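Side-chain contacts in nonribosomal peptide synthase (Streptomyces sp. MJ635-86F5, PDB 5JJP), which probably activates an aliphatic beta-amino acid by ATP-dependent adenylation, as a ligase of nonribosomal peptide synthesis: residues 30-33 with 34-38; 100-103 with 104-107. All blocks are in the same frame, centred on the assembly; numbering follows the deposited sequence.

Contact 1. Residues 30-33 with 34-38; sequences NLRD and YLLAA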
ATOM      1  N   ASN A  30       7.702  14.364  -0.550  1.00 15.19           N
ATOM      2  CA  ASN A  30       7.218  13.623  -1.724  1.00 14.46           C
ATOM      3  C   ASN A  30       7.593  12.170  -1.578  1.00 15.20           C
ATOM      4  O   ASN A  30       8.705  11.816  -1.182  1.00 17.01           O
ATOM      5  CB  ASN A  30       7.832  14.193  -2.977  1.00 14.35           C
ATOM      6  CG  ASN A  30       7.146  13.712  -4.264  1.00 15.88           C
ATOM      7  OD1 ASN A  30       7.179  12.518  -4.618  1.00 14.47           O
ATOM      8  ND2 ASN A  30       6.472  14.641  -4.949  1.00 16.12           N
ATOM      9  N   LEU A  31       6.661  11.296  -1.863  1.00 15.66           N
ATOM     10  CA  LEU A  31       6.880   9.844  -1.723  1.00 15.57           C
ATOM     11  C   LEU A  31       8.092   9.399  -2.515  1.00 16.25           C
ATOM     12  O   LEU A  31       8.731   8.412  -2.146  1.00 15.40           O
ATOM     13  CB  LEU A  31       5.644   9.042  -2.199  1.00 14.92           C
ATOM     14  CG  LEU A  31       4.547   9.066  -1.141  1.00 15.17           C
ATOM     15  CD1 LEU A  31       3.171   8.742  -1.686  1.00 14.82           C
ATOM     16  CD2 LEU A  31       4.919   8.106  -0.013  1.00 16.19           C
ATOM     17  N   ARG A  32       8.404  10.126  -3.582  1.00 15.32           N
ATOM     18  CA  ARG A  32       9.493   9.774  -4.421  1.00 16.51           C
ATOM     19  C   ARG A  32      10.757   9.877  -3.613  1.00 17.46           C
ATOM     20  O   ARG A  32      11.652   9.050  -3.757  1.00 15.05           O
ATOM     21  CB  ARG A  32       9.533  10.724  -5.628  1.00 17.31           C
ATOM     22  CG  ARG A  32      10.811  10.745  -6.409  1.00 18.06           C
ATOM     23  CD  ARG A  32      10.940   9.531  -7.265  1.00 20.07           C
ATOM     24  NE  ARG A  32      12.145   9.654  -8.078  1.00 22.04           N
ATOM     25  CZ  ARG A  32      13.371   9.439  -7.640  1.00 20.15           C
ATOM     26  NH1 ARG A  32      13.562   9.070  -6.406  1.00 19.46           N
ATOM     27  NH2 ARG A  32      14.403   9.574  -8.469  1.00 21.29           N
ATOM     28  N   ASP A  33      10.830  10.915  -2.782  1.00 18.98           N
ATOM     29  CA  ASP A  33      12.026  11.157  -1.988  1.00 19.69           C
ATOM     30  C   ASP A  33      12.016  10.253  -0.787  1.00 18.69           C
ATOM     31  O   ASP A  33      13.013   9.561  -0.508  1.00 18.93           O
ATOM     32  CB  ASP A  33      12.140  12.616  -1.568  1.00 21.83           C
ATOM     33  CG  ASP A  33      12.083  13.574  -2.767  1.00 25.54           C
ATOM     34  OD1 ASP A  33      12.610  13.260  -3.849  1.00 25.89           O
ATOM     35  OD2 ASP A  33      11.504  14.664  -2.614  1.00 30.65           O
ATOM     36  N   TYR A  34      10.892  10.238  -0.070  1.00 17.21           N
ATOM     37  CA  TYR A  34      10.827   9.495   1.183  1.00 15.18           C
ATOM     38  C   TYR A  34      11.116   8.017   0.937  1.00 13.38           C
ATOM     39  O   TYR A  34      11.863   7.406   1.690  1.00 12.18           O
ATOM     40  CB  TYR A  34       9.508   9.713   1.974  1.00 14.16           C
ATOM     41  CG  TYR A  34       9.595   9.042   3.324  1.00 14.09           C
ATOM     42  CD1 TYR A  34      10.260   9.652   4.372  1.00 13.88           C
ATOM     43  CD2 TYR A  34       9.071   7.765   3.539  1.00 14.17           C
ATOM     44  CE1 TYR A  34      10.361   9.031   5.609  1.00 14.00           C
ATOM     45  CE2 TYR A  34       9.142   7.130   4.781  1.00 13.65           C
ATOM     46  CZ  TYR A  34       9.810   7.760   5.810  1.00 13.65           C
ATOM     47  OH  TYR A  34       9.921   7.170   7.038  1.00 12.83           O
ATOM     48  N   LEU A  35      10.512   7.434  -0.085  1.00 13.36           N
ATOM     49  CA  LEU A  35      10.625   5.991  -0.254  1.00 13.75           C
ATOM     50  C   LEU A  35      12.058   5.565  -0.589  1.00 15.19           C
ATOM     51  O   LEU A  35      12.404   4.435  -0.362  1.00 13.11           O
ATOM     52  CB  LEU A  35       9.677   5.469  -1.317  1.00 14.38           C
ATOM     53  CG  LEU A  35       8.169   5.663  -1.047  1.00 15.52           C
ATOM     54  CD1 LEU A  35       7.363   4.883  -2.067  1.00 16.06           C
ATOM     55  CD2 LEU A  35       7.766   5.247   0.348  1.00 16.11           C
ATOM     56  N   LEU A  36      12.868   6.484  -1.126  1.00 15.98           N
ATOM     57  CA  LEU A  36      14.192   6.157  -1.616  1.00 17.46           C
ATOM     58  C   LEU A  36      15.308   6.682  -0.739  1.00 17.22           C
ATOM     59  O   LEU A  36      16.441   6.376  -1.009  1.00 15.79           O
ATOM     60  CB  LEU A  36      14.385   6.682  -3.059  1.00 17.36           C
ATOM     61  CG  LEU A  36      13.570   5.835  -4.020  1.00 19.53           C
ATOM     62  CD1 LEU A  36      13.478   6.540  -5.312  1.00 22.24           C
ATOM     63  CD2 LEU A  36      14.208   4.494  -4.251  1.00 21.03           C
ATOM     64  N   ALA A  37      14.969   7.392   0.328  1.00 17.10           N
ATOM     65  CA  ALA A  37      15.985   7.971   1.169  1.00 17.29           C
ATOM     66  C   ALA A  37      16.908   6.937   1.829  1.00 17.05           C
ATOM     67  O   ALA A  37      18.098   7.011   1.665  1.00 17.62           O
ATOM     68  CB  ALA A  37      15.364   8.853   2.226  1.00 17.67           C
ATOM     69  N   ALA A  38      16.352   5.926   2.474  1.00 18.35           N
ATOM     70  CA  ALA A  38      17.174   4.900   3.120  1.00 19.56           C
ATOM     71  C   ALA A  38      18.116   4.202   2.152  1.00 20.15           C
ATOM     72  O   ALA A  38      19.243   3.842   2.516  1.00 20.20           O
ATOM     73  CB  ALA A  38      16.317   3.856   3.835  1.00 18.98           C
TER

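Contact 2. Residues 100-103 with 104-107; sequences AFLA and CFSL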
ATOM      1  N   ALA A 100       7.676   3.501 -12.744  1.00 13.08           N
ATOM      2  CA  ALA A 100       6.533   4.324 -13.258  1.00 12.86           C
ATOM      3  C   ALA A 100       5.760   5.053 -12.181  1.00 13.09           C
ATOM      4  O   ALA A 100       5.472   6.284 -12.331  1.00 13.08           O
ATOM      5  CB  ALA A 100       5.574   3.477 -14.019  1.00 12.56           C
ATOM      6  N   PHE A 101       5.476   4.367 -11.063  1.00 13.06           N
ATOM      7  CA  PHE A 101       4.702   5.052 -10.023  1.00 14.19           C
ATOM      8  C   PHE A 101       5.543   6.063  -9.278  1.00 14.66           C
ATOM      9  O   PHE A 101       5.058   7.148  -8.957  1.00 15.66           O
ATOM     10  CB  PHE A 101       3.834   4.117  -9.168  1.00 14.70           C
ATOM     11  CG  PHE A 101       4.541   3.360  -8.080  1.00 14.11           C
ATOM     12  CD1 PHE A 101       4.412   1.976  -8.020  1.00 14.40           C
ATOM     13  CD2 PHE A 101       5.147   4.017  -7.023  1.00 14.84           C
ATOM     14  CE1 PHE A 101       5.009   1.257  -7.023  1.00 13.99           C
ATOM     15  CE2 PHE A 101       5.697   3.311  -5.988  1.00 14.30           C
ATOM     16  CZ  PHE A 101       5.627   1.926  -5.990  1.00 14.18           C
ATOM     17  N   LEU A 102       6.837   5.774  -9.136  1.00 14.15           N
ATOM     18  CA  LEU A 102       7.751   6.746  -8.624  1.00 14.05           C
ATOM     19  C   LEU A 102       7.851   7.981  -9.557  1.00 13.82           C
ATOM     20  O   LEU A 102       7.994   9.135  -9.085  1.00 13.21           O
ATOM     21  CB  LEU A 102       9.142   6.120  -8.381  1.00 14.33           C
ATOM     22  CG  LEU A 102       9.258   5.126  -7.250  1.00 14.65           C
ATOM     23  CD1 LEU A 102      10.664   4.515  -7.214  1.00 14.92           C
ATOM     24  CD2 LEU A 102       8.951   5.774  -5.918  1.00 13.85           C
ATOM     25  N   ALA A 103       7.874   7.747 -10.855  1.00 13.32           N
ATOM     26  CA  ALA A 103       7.942   8.865 -11.768  1.00 13.92           C
ATOM     27  C   ALA A 103       6.666   9.723 -11.593  1.00 14.63           C
ATOM     28  O   ALA A 103       6.754  10.934 -11.453  1.00 15.08           O
ATOM     29  CB  ALA A 103       8.067   8.385 -13.200  1.00 14.32           C
ATOM     30  N   CYS A 104       5.501   9.083 -11.525  1.00 14.03           N
ATOM     31  CA  CYS A 104       4.257   9.832 -11.300  1.00 13.92           C
ATOM     32  C   CYS A 104       4.303  10.653 -10.001  1.00 14.80           C
ATOM     33  O   CYS A 104       3.875  11.811  -9.998  1.00 12.86           O
ATOM     34  CB  CYS A 104       3.044   8.905 -11.268  1.00 13.43           C
ATOM     35  SG  CYS A 104       2.684   8.095 -12.864  1.00 12.32           S
ATOM     36  N   PHE A 105       4.775  10.035  -8.911  1.00 14.67           N
ATOM     37  CA  PHE A 105       4.929  10.778  -7.656  1.00 14.56           C
ATOM     38  C   PHE A 105       5.747  12.044  -7.867  1.00 15.43           C
ATOM     39  O   PHE A 105       5.353  13.110  -7.350  1.00 15.81           O
ATOM     40  CB  PHE A 105       5.664   9.990  -6.581  1.00 13.57           C
ATOM     41  CG  PHE A 105       4.889   8.840  -5.969  1.00 13.61           C
ATOM     42  CD1 PHE A 105       3.508   8.856  -5.856  1.00 13.87           C
ATOM     43  CD2 PHE A 105       5.591   7.768  -5.418  1.00 12.75           C
ATOM     44  CE1 PHE A 105       2.845   7.847  -5.210  1.00 14.41           C
ATOM     45  CE2 PHE A 105       4.928   6.746  -4.793  1.00 12.77           C
ATOM     46  CZ  PHE A 105       3.560   6.773  -4.674  1.00 13.05           C
ATOM     47  N   SER A 106       6.886  11.923  -8.555  1.00 14.64           N
ATOM     48  CA  SER A 106       7.832  13.042  -8.733  1.00 15.69           C
ATOM     49  C   SER A 106       7.215  14.191  -9.536  1.00 15.65           C
ATOM     50  O   SER A 106       7.541  15.366  -9.295  1.00 19.21           O
ATOM     51  CB  SER A 106       9.166  12.589  -9.361  1.00 16.04           C
ATOM     52  OG  SER A 106       8.955  12.208 -10.718  1.00 17.35           O
ATOM     53  N   LEU A 107       6.337  13.871 -10.477  1.00 15.24           N
ATOM     54  CA  LEU A 107       5.674  14.844 -11.368  1.00 14.06           C
ATOM     55  C   LEU A 107       4.372  15.350 -10.763  1.00 14.32           C
ATOM     56  O   LEU A 107       3.782  16.249 -11.279  1.00 15.97           O
ATOM     57  CB  LEU A 107       5.376  14.170 -12.715  1.00 14.61           C
ATOM     58  CG  LEU A 107       6.631  13.772 -13.544  1.00 15.00           C
ATOM     59  CD1 LEU A 107       6.316  13.113 -14.875  1.00 15.40           C
ATOM     60  CD2 LEU A 107       7.525  14.991 -13.766  1.00 15.18           C
TER

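Contact 1. Residues 30-33 with 34-38
Tyr-34 N donates to Asn-30 O at 2.9 Å and Leu-35 N to Leu-31 O at the same length, opening the short helix 31-37 with alpha-helical i to i+4 bonds, whereas Leu-36 N reaches back only three residues, to Asp-33 O at 3.1 Å. Asn-30 O also accepts from Asp-33 N, so two backbone donors grip this first carbonyl. The Asn-30 side chain caps the helix: OD1 accepts from Arg-32 N at 2.9 Å, with the donor in the plane of the amide carbonyl, on a lone pair, and an almost straight N-H...O angle of 164°. ND2, at the other end of the amide, donates to Phe-105 O, and the pair of bonds defines which way round the amide sits. Leu-31 and Leu-35, one turn apart, run side by side and point the same way, their CD2 atoms 4.1 Å apart; Leu-35 CG also lies tight against the Leu-31 carbonyl, 3.0 Å from its O. Arg-32 crosses Leu-36 obliquely. CG lies opposite the backbone N (chi1 164°) and the chain bends at chi2 (76°), which carries the guanidinium toward Leu-36; their closest approach is implausibly short, so its detail is doubtful. Nearer the backbone, Leu-36 CB lies 3.7 Å from Arg-32 O. The guanidinium forms salt bridges with Asp-70 and Glu-66 of helix 62-77, and Tyr-34, whose ring leads away from the first turn, is hydrogen-bonded through OH to Arg-212. The arrangement is an asparagine N-cap on a short, largely buried helix, wedged among helices 62-77, 95-107, 201-212 and 232-243, consistent with the middle helical layer of the alpha-beta-alpha-beta-alpha sandwich of the adenylate-forming ANL family.

Contact 2. Residues 100-103 with 104-107
Phe-101 holds CG between its backbone N and carbonyl carbon (chi1 79°), while Phe-105 sets CG beside its own N, opposite the carbonyl carbon (chi1 -72°); one turn apart, the two side chains thus run alongside each other and point the same way. Their rings meet obliquely, planes at 67° and centroids 5.5 Å apart, with Phe-101 CD2 touching Phe-105 CE2 at 3.5 Å. One face of the Phe-105 ring is covered near its rim by the carbonyl oxygen of Phe-101, 3.4 Å from CG. That same oxygen accepts the Phe-105 N-H at 2.9 Å, so backbone bond and ring contact share one atom. At the ring's edge, near its plane, Leu-102 CD2 comes within 3.9 Å of Phe-105 CD2, the two side chains crossing at a slant. The helix, 95-107, is the crossover of a beta-alpha-beta unit that joins the neighbouring parallel strands 87-90 and 111-114. Ala-100 and Phe-101 pack on Leu-89 of the first strand, and the Phe-105 ring meets that of Phe-111 at the start of the second. An alanine in place of Phe-105 would probably open a gap beside Phe-101 and Leu-102, leaving the Phe-101 ring without its neighbour and more able to turn. Farther round the helix, Ala-103, Ser-106 and Leu-107 face helix 62-77. There Ser-106 turns its hydroxyl back onto the preceding turn, OG donating to Ala-103 O at a short 2.6 Å. Leu-107 N donates to the same oxygen at 3.1 Å, nearly in line with the C=O bond, so this carbonyl takes two donors.

From the N terminus the chain first makes contact 1 within helix 31-37, then passes through strands 46-51 and 57-61, helix 62-77 and strand 87-90 before contact 2 forms within helix 95-107. Neither closes a loop longer than the turns of its own helix; they lie in series, neither nesting nor crossing, with centres about 11 Å apart. In space they touch directly: Leu-31 CB packs on Phe-105 CD2 at 3.5 Å, and the aliphatic part of Arg-32 lies along Leu-102 and Ser-106. Both also pack on helix 62-77. Contact 1 further reaches helix 201-212 and helix 232-243, so the pair bridges from the sheet of strands 87-90 and 111-114 toward helix 232-243 of the six-stranded sheet.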